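Local coordinates for tetratricopeptide TPR_2 repeat protein (Thermobaculum terrenum, PDB 5DJS), which is a tetratricopeptide-repeat protein that joins a helical repeat region to a GT-B-type glycosyltransferase family 41 module, modelled here with uridine-5'-diphosphate, at residues V233-H247 and P260-T274. The protein carries 1 engineered substitution. Residues are numbered along the deposited sequence; the frame is centred on the assembly and turned at random.
Sequences VRRDGIDILVDLSWH and PAPVQVTWLAAINTT
W246 lays its indole over the backbone of A270, whose CA sits 3.8 Å from the centroid of the five-membered ring, a CH-pi contact close to the ring normal; H247 CB sits over the rim of the opposite face. The contact joins two neighbouring parallel strands, 240-243 and 263-266, linked by helix 253-257 as a beta-alpha-beta unit in the first Rossmann-like sheet of the GT-B fold. At the far end of the ring, CH2 meets I271 CG1 at 3.5 Å, and the side chain of I271 lies about 8 Å from the bound UDP.

Back along the strands, five backbone bonds make the ladder, the first from V263 N to D239 O and the last from W267 N to D243 O. I240, V242, V263 and V265 share one face, where I240 and V242 meet Y512 and V265 meets M515 of helix 479-521. On the other, L241 CB packs on A261 CB at 3.9 Å.

D243 links T266 on the adjacent strand to the turn at W246. With CG anti to the backbone N (chi1 166°), its carboxylate lies alongside T266, and OD2 accepts from T266 OG1 at 2.7 Å, on the anti side and well out of the carboxylate plane. OD1 takes the nearly straight bond from W246 N at 3.0 Å, an Asx motif closing the turn that carries the indole. From there W246 NE1 reaches N272 O at 2.7 Å, a weak bond bent to 122°, with T273 O a second weak acceptor at 3.5 Å.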
loop_
_atom_site.group_PDB
_atom_site.type_symbol
_atom_site.label_atom_id
_atom_site.label_comp_id
_atom_site.label_asym_id
_atom_site.label_seq_id
_atom_site.Cartn_x
_atom_site.Cartn_y
_atom_site.Cartn_z
ATOM N N VAL A 233 -6.237 -21.530 -11.998
ATOM C CA VAL A 233 -5.629 -21.866 -10.700
ATOM C C VAL A 233 -5.874 -23.331 -10.346
ATOM O O VAL A 233 -4.968 -24.013 -9.868
ATOM C CB VAL A 233 -6.151 -20.944 -9.565
ATOM C CG1 VAL A 233 -5.712 -21.433 -8.188
ATOM C CG2 VAL A 233 -5.658 -19.516 -9.775
ATOM N N ARG A 234 -7.103 -23.792 -10.563
ATOM C CA ARG A 234 -7.453 -25.200 -10.368
ATOM C C ARG A 234 -6.633 -26.141 -11.258
ATOM O O ARG A 234 -6.194 -27.194 -10.794
ATOM C CB ARG A 234 -8.943 -25.437 -10.627
ATOM C CG ARG A 234 -9.849 -25.028 -9.482
ATOM C CD ARG A 234 -11.239 -25.616 -9.658
ATOM N NE ARG A 234 -12.192 -25.041 -8.707
ATOM C CZ ARG A 234 -12.947 -23.956 -8.913
ATOM N NH1 ARG A 234 -12.904 -23.266 -10.062
ATOM N NH2 ARG A 234 -13.770 -23.547 -7.947
ATOM N N ARG A 235 -6.412 -25.757 -12.515
ATOM C CA ARG A 235 -5.666 -26.601 -13.458
ATOM C C ARG A 235 -4.168 -26.647 -13.150
ATOM O O ARG A 235 -3.527 -27.694 -13.326
ATOM C CB ARG A 235 -5.890 -26.148 -14.903
ATOM C CG ARG A 235 -5.995 -27.307 -15.879
ATOM C CD ARG A 235 -6.254 -26.833 -17.301
ATOM N NE ARG A 235 -4.995 -26.477 -17.964
ATOM C CZ ARG A 235 -4.426 -25.263 -17.986
ATOM N NH1 ARG A 235 -4.985 -24.198 -17.405
ATOM N NH2 ARG A 235 -3.269 -25.112 -18.623
ATOM N N ASP A 236 -3.621 -25.509 -12.706
ATOM C CA ASP A 236 -2.252 -25.435 -12.164
ATOM C C ASP A 236 -2.076 -26.238 -10.874
ATOM O O ASP A 236 -0.970 -26.629 -10.537
ATOM C CB ASP A 236 -1.851 -23.982 -11.889
ATOM C CG ASP A 236 -1.618 -23.170 -13.160
ATOM O OD1 ASP A 236 -1.283 -23.751 -14.214
ATOM O OD2 ASP A 236 -1.740 -21.930 -13.099
ATOM N N GLY A 237 -3.166 -26.442 -10.145
ATOM C CA GLY A 237 -3.179 -27.288 -8.967
ATOM C C GLY A 237 -2.612 -26.590 -7.751
ATOM O O GLY A 237 -1.916 -27.224 -6.950
ATOM N N ILE A 238 -2.952 -25.308 -7.581
ATOM C CA ILE A 238 -2.368 -24.483 -6.519
ATOM C C ILE A 238 -2.923 -24.920 -5.169
ATOM O O ILE A 238 -4.126 -24.999 -4.994
ATOM C CB ILE A 238 -2.632 -22.968 -6.725
ATOM C CG1 ILE A 238 -2.107 -22.473 -8.088
ATOM C CG2 ILE A 238 -2.007 -22.137 -5.613
ATOM C CD1 ILE A 238 -0.626 -22.670 -8.334
ATOM N N ASP A 239 -2.024 -25.210 -4.228
ATOM C CA ASP A 239 -2.403 -25.632 -2.863
ATOM C C ASP A 239 -2.605 -24.451 -1.932
ATOM O O ASP A 239 -3.484 -24.477 -1.073
ATOM C CB ASP A 239 -1.326 -26.541 -2.280
ATOM C CG ASP A 239 -1.105 -27.773 -3.126
ATOM O OD1 ASP A 239 -1.996 -28.652 -3.147
ATOM O OD2 ASP A 239 -0.052 -27.856 -3.787
ATOM N N ILE A 240 -1.753 -23.439 -2.088
ATOM C CA ILE A 240 -1.795 -22.230 -1.279
ATOM C C ILE A 240 -1.805 -21.045 -2.231
ATOM O O ILE A 240 -0.843 -20.845 -2.974
ATOM C CB ILE A 240 -0.582 -22.162 -0.329
ATOM C CG1 ILE A 240 -0.600 -23.374 0.612
ATOM C CG2 ILE A 240 -0.602 -20.862 0.469
ATOM C CD1 ILE A 240 0.588 -23.503 1.536
ATOM N N LEU A 241 -2.895 -20.283 -2.228
ATOM C CA LEU A 241 -3.004 -19.093 -3.073
ATOM C C LEU A 241 -2.884 -17.894 -2.162
ATOM O O LEU A 241 -3.534 -17.852 -1.113
ATOM C CB LEU A 241 -4.329 -19.074 -3.819
ATOM C CG LEU A 241 -4.411 -18.135 -5.025
ATOM C CD1 LEU A 241 -3.557 -18.616 -6.185
ATOM C CD2 LEU A 241 -5.866 -18.001 -5.472
ATOM N N VAL A 242 -2.043 -16.935 -2.553
ATOM C CA VAL A 242 -1.726 -15.781 -1.709
ATOM C C VAL A 242 -2.137 -14.482 -2.390
ATOM O O VAL A 242 -1.718 -14.186 -3.517
ATOM C CB VAL A 242 -0.228 -15.714 -1.340
ATOM C CG1 VAL A 242 0.013 -14.667 -0.257
ATOM C CG2 VAL A 242 0.263 -17.070 -0.844
ATOM N N ASP A 243 -2.985 -13.731 -1.687
ATOM C CA ASP A 243 -3.389 -12.386 -2.090
ATOM C C ASP A 243 -2.338 -11.408 -1.605
ATOM O O ASP A 243 -2.245 -11.134 -0.410
ATOM C CB ASP A 243 -4.734 -12.014 -1.468
ATOM C CG ASP A 243 -5.040 -10.532 -1.584
ATOM O OD1 ASP A 243 -4.832 -9.965 -2.691
ATOM O OD2 ASP A 243 -5.473 -9.947 -0.559
ATOM N N LEU A 244 -1.570 -10.883 -2.541
ATOM C CA LEU A 244 -0.561 -9.882 -2.245
ATOM C C LEU A 244 -1.088 -8.453 -2.319
ATOM O O LEU A 244 -0.483 -7.571 -1.716
ATOM C CB LEU A 244 0.630 -10.035 -3.200
ATOM C CG LEU A 244 1.901 -10.774 -2.755
ATOM C CD1 LEU A 244 1.693 -11.836 -1.691
ATOM C CD2 LEU A 244 2.542 -11.374 -3.993
ATOM N N SER A 245 -2.181 -8.218 -3.049
ATOM C CA SER A 245 -2.663 -6.853 -3.296
ATOM C C SER A 245 -3.588 -6.275 -2.231
ATOM O O SER A 245 -3.449 -5.103 -1.881
ATOM C CB SER A 245 -3.330 -6.744 -4.668
ATOM O OG SER A 245 -2.354 -6.800 -5.703
ATOM N N TRP A 246 -4.540 -7.083 -1.752
ATOM C CA TRP A 246 -5.583 -6.657 -0.781
ATOM C C TRP A 246 -6.431 -5.539 -1.425
ATOM O O TRP A 246 -6.294 -5.213 -2.620
ATOM C CB TRP A 246 -4.941 -6.278 0.584
ATOM C CG TRP A 246 -5.856 -5.980 1.780
ATOM C CD1 TRP A 246 -6.436 -6.866 2.639
ATOM C CD2 TRP A 246 -6.210 -4.675 2.260
ATOM N NE1 TRP A 246 -7.167 -6.186 3.599
ATOM C CE2 TRP A 246 -7.044 -4.838 3.382
ATOM C CE3 TRP A 246 -5.935 -3.384 1.815
ATOM C CZ2 TRP A 246 -7.590 -3.736 4.080
ATOM C CZ3 TRP A 246 -6.472 -2.297 2.497
ATOM C CH2 TRP A 246 -7.284 -2.477 3.615
ATOM N N HIS A 247 -7.355 -4.997 -0.657
ATOM C CA HIS A 247 -8.115 -3.832 -1.058
ATOM C C HIS A 247 -7.338 -2.607 -1.581
ATOM O O HIS A 247 -7.917 -1.815 -2.307
ATOM C CB HIS A 247 -9.011 -3.411 0.098
ATOM C CG HIS A 247 -10.149 -4.347 0.340
ATOM N ND1 HIS A 247 -10.113 -5.331 1.299
ATOM C CD2 HIS A 247 -11.358 -4.441 -0.251
ATOM C CE1 HIS A 247 -11.256 -5.988 1.291
ATOM N NE2 HIS A 247 -12.031 -5.465 0.362
ATOM N N PRO A 260 -10.711 -21.441 -5.233
ATOM C CA PRO A 260 -9.996 -22.295 -6.201
ATOM C C PRO A 260 -8.861 -23.119 -5.585
ATOM O O PRO A 260 -8.420 -24.107 -6.190
ATOM C CB PRO A 260 -9.452 -21.291 -7.225
ATOM C CG PRO A 260 -9.413 -19.994 -6.494
ATOM C CD PRO A 260 -10.605 -20.021 -5.594
ATOM N N ALA A 261 -8.388 -22.693 -4.412
ATOM C CA ALA A 261 -7.374 -23.409 -3.655
ATOM C C ALA A 261 -7.882 -23.676 -2.238
ATOM O O ALA A 261 -8.644 -22.862 -1.686
ATOM C CB ALA A 261 -6.096 -22.593 -3.602
ATOM N N PRO A 262 -7.458 -24.804 -1.636
ATOM C CA PRO A 262 -7.861 -25.169 -0.267
ATOM C C PRO A 262 -7.240 -24.346 0.876
ATOM O O PRO A 262 -7.735 -24.385 2.011
ATOM C CB PRO A 262 -7.373 -26.600 -0.148
ATOM C CG PRO A 262 -6.199 -26.676 -1.060
ATOM C CD PRO A 262 -6.541 -25.802 -2.224
ATOM N N VAL A 263 -6.130 -23.670 0.601
ATOM C CA VAL A 263 -5.525 -22.742 1.553
ATOM C C VAL A 263 -5.391 -21.390 0.863
ATOM O O VAL A 263 -4.706 -21.266 -0.152
ATOM C CB VAL A 263 -4.148 -23.244 2.031
ATOM C CG1 VAL A 263 -3.478 -22.215 2.923
ATOM C CG2 VAL A 263 -4.291 -24.571 2.771
ATOM N N GLN A 264 -6.053 -20.381 1.415
ATOM C CA GLN A 264 -6.037 -19.050 0.831
ATOM C C GLN A 264 -5.644 -18.020 1.884
ATOM O O GLN A 264 -6.239 -17.970 2.977
ATOM C CB GLN A 264 -7.392 -18.746 0.207
ATOM C CG GLN A 264 -7.737 -19.729 -0.902
ATOM C CD GLN A 264 -8.853 -19.261 -1.806
ATOM O OE1 GLN A 264 -8.744 -19.367 -3.026
ATOM N NE2 GLN A 264 -9.936 -18.744 -1.221
ATOM N N VAL A 265 -4.643 -17.210 1.524
ATOM C CA VAL A 265 -3.889 -16.363 2.449
ATOM C C VAL A 265 -3.790 -14.937 1.917
ATOM O O VAL A 265 -3.531 -14.726 0.722
ATOM C CB VAL A 265 -2.439 -16.879 2.583
ATOM C CG1 VAL A 265 -1.624 -16.006 3.525
ATOM C CG2 VAL A 265 -2.406 -18.323 3.051
ATOM N N THR A 266 -3.961 -13.956 2.803
ATOM C CA THR A 266 -3.671 -12.548 2.461
ATOM C C THR A 266 -2.438 -12.090 3.261
ATOM O O THR A 266 -2.352 -12.320 4.470
ATOM C CB THR A 266 -4.914 -11.627 2.639
ATOM O OG1 THR A 266 -4.694 -10.380 1.965
ATOM C CG2 THR A 266 -5.273 -11.374 4.113
ATOM N N TRP A 267 -1.480 -11.476 2.573
ATOM C CA TRP A 267 -0.187 -11.122 3.168
ATOM C C TRP A 267 0.475 -9.964 2.402
ATOM O O TRP A 267 0.278 -9.828 1.180
ATOM C CB TRP A 267 0.753 -12.346 3.175
ATOM C CG TRP A 267 2.185 -12.003 3.524
ATOM C CD1 TRP A 267 2.663 -11.618 4.744
ATOM C CD2 TRP A 267 3.307 -12.000 2.638
ATOM N NE1 TRP A 267 4.013 -11.376 4.673
ATOM C CE2 TRP A 267 4.434 -11.604 3.391
ATOM C CE3 TRP A 267 3.475 -12.302 1.282
ATOM C CZ2 TRP A 267 5.704 -11.492 2.834
ATOM C CZ3 TRP A 267 4.745 -12.190 0.719
ATOM C CH2 TRP A 267 5.842 -11.788 1.497
ATOM N N LEU A 268 1.229 -9.136 3.139
ATOM C CA LEU A 268 2.113 -8.088 2.597
ATOM C C LEU A 268 1.457 -6.712 2.503
ATOM O O LEU A 268 1.953 -5.763 3.085
ATOM C CB LEU A 268 2.742 -8.493 1.255
ATOM C CG LEU A 268 3.861 -7.627 0.698
ATOM C CD1 LEU A 268 5.131 -7.901 1.452
ATOM C CD2 LEU A 268 4.102 -7.950 -0.757
ATOM N N ALA A 269 0.347 -6.615 1.785
ATOM C CA ALA A 269 -0.364 -5.349 1.594
ATOM C C ALA A 269 -1.461 -5.154 2.631
ATOM O O ALA A 269 -1.847 -4.021 2.919
ATOM C CB ALA A 269 -0.953 -5.282 0.188
ATOM N N ALA A 270 -1.964 -6.252 3.187
ATOM C CA ALA A 270 -3.064 -6.199 4.124
ATOM C C ALA A 270 -2.689 -5.347 5.315
ATOM O O ALA A 270 -1.619 -5.518 5.884
ATOM C CB ALA A 270 -3.449 -7.599 4.570
ATOM N N ILE A 271 -3.557 -4.386 5.619
ATOM C CA ILE A 271 -3.547 -3.614 6.877
ATOM C C ILE A 271 -4.773 -3.894 7.748
ATOM O O ILE A 271 -4.897 -3.354 8.850
ATOM C CB ILE A 271 -3.479 -2.089 6.613
ATOM C CG1 ILE A 271 -4.628 -1.636 5.703
ATOM C CG2 ILE A 271 -2.131 -1.717 6.001
ATOM C CD1 ILE A 271 -4.922 -0.160 5.783
ATOM N N ASN A 272 -5.692 -4.707 7.238
ATOM C CA ASN A 272 -6.886 -5.110 7.977
ATOM C C ASN A 272 -7.518 -6.313 7.249
ATOM O O ASN A 272 -7.020 -6.757 6.203
ATOM C CB ASN A 272 -7.865 -3.907 8.062
ATOM C CG ASN A 272 -8.824 -3.925 9.272
ATOM O OD1 ASN A 272 -9.638 -3.033 9.373
ATOM N ND2 ASN A 272 -8.728 -4.885 10.178
ATOM N N THR A 273 -8.606 -6.843 7.794
ATOM C CA THR A 273 -9.301 -7.963 7.195
ATOM C C THR A 273 -9.787 -7.641 5.797
ATOM O O THR A 273 -10.085 -6.480 5.487
ATOM C CB THR A 273 -10.495 -8.414 8.072
ATOM O OG1 THR A 273 -10.986 -9.675 7.596
ATOM C CG2 THR A 273 -11.637 -7.360 8.103
ATOM N N THR A 274 -9.845 -8.672 4.957
ATOM C CA THR A 274 -10.565 -8.609 3.687
ATOM C C THR A 274 -12.084 -8.592 3.901
ATOM O O THR A 274 -12.830 -8.167 3.014
ATOM C CB THR A 274 -10.259 -9.827 2.802
ATOM O OG1 THR A 274 -10.532 -11.039 3.533
ATOM C CG2 THR A 274 -8.802 -9.802 2.332
#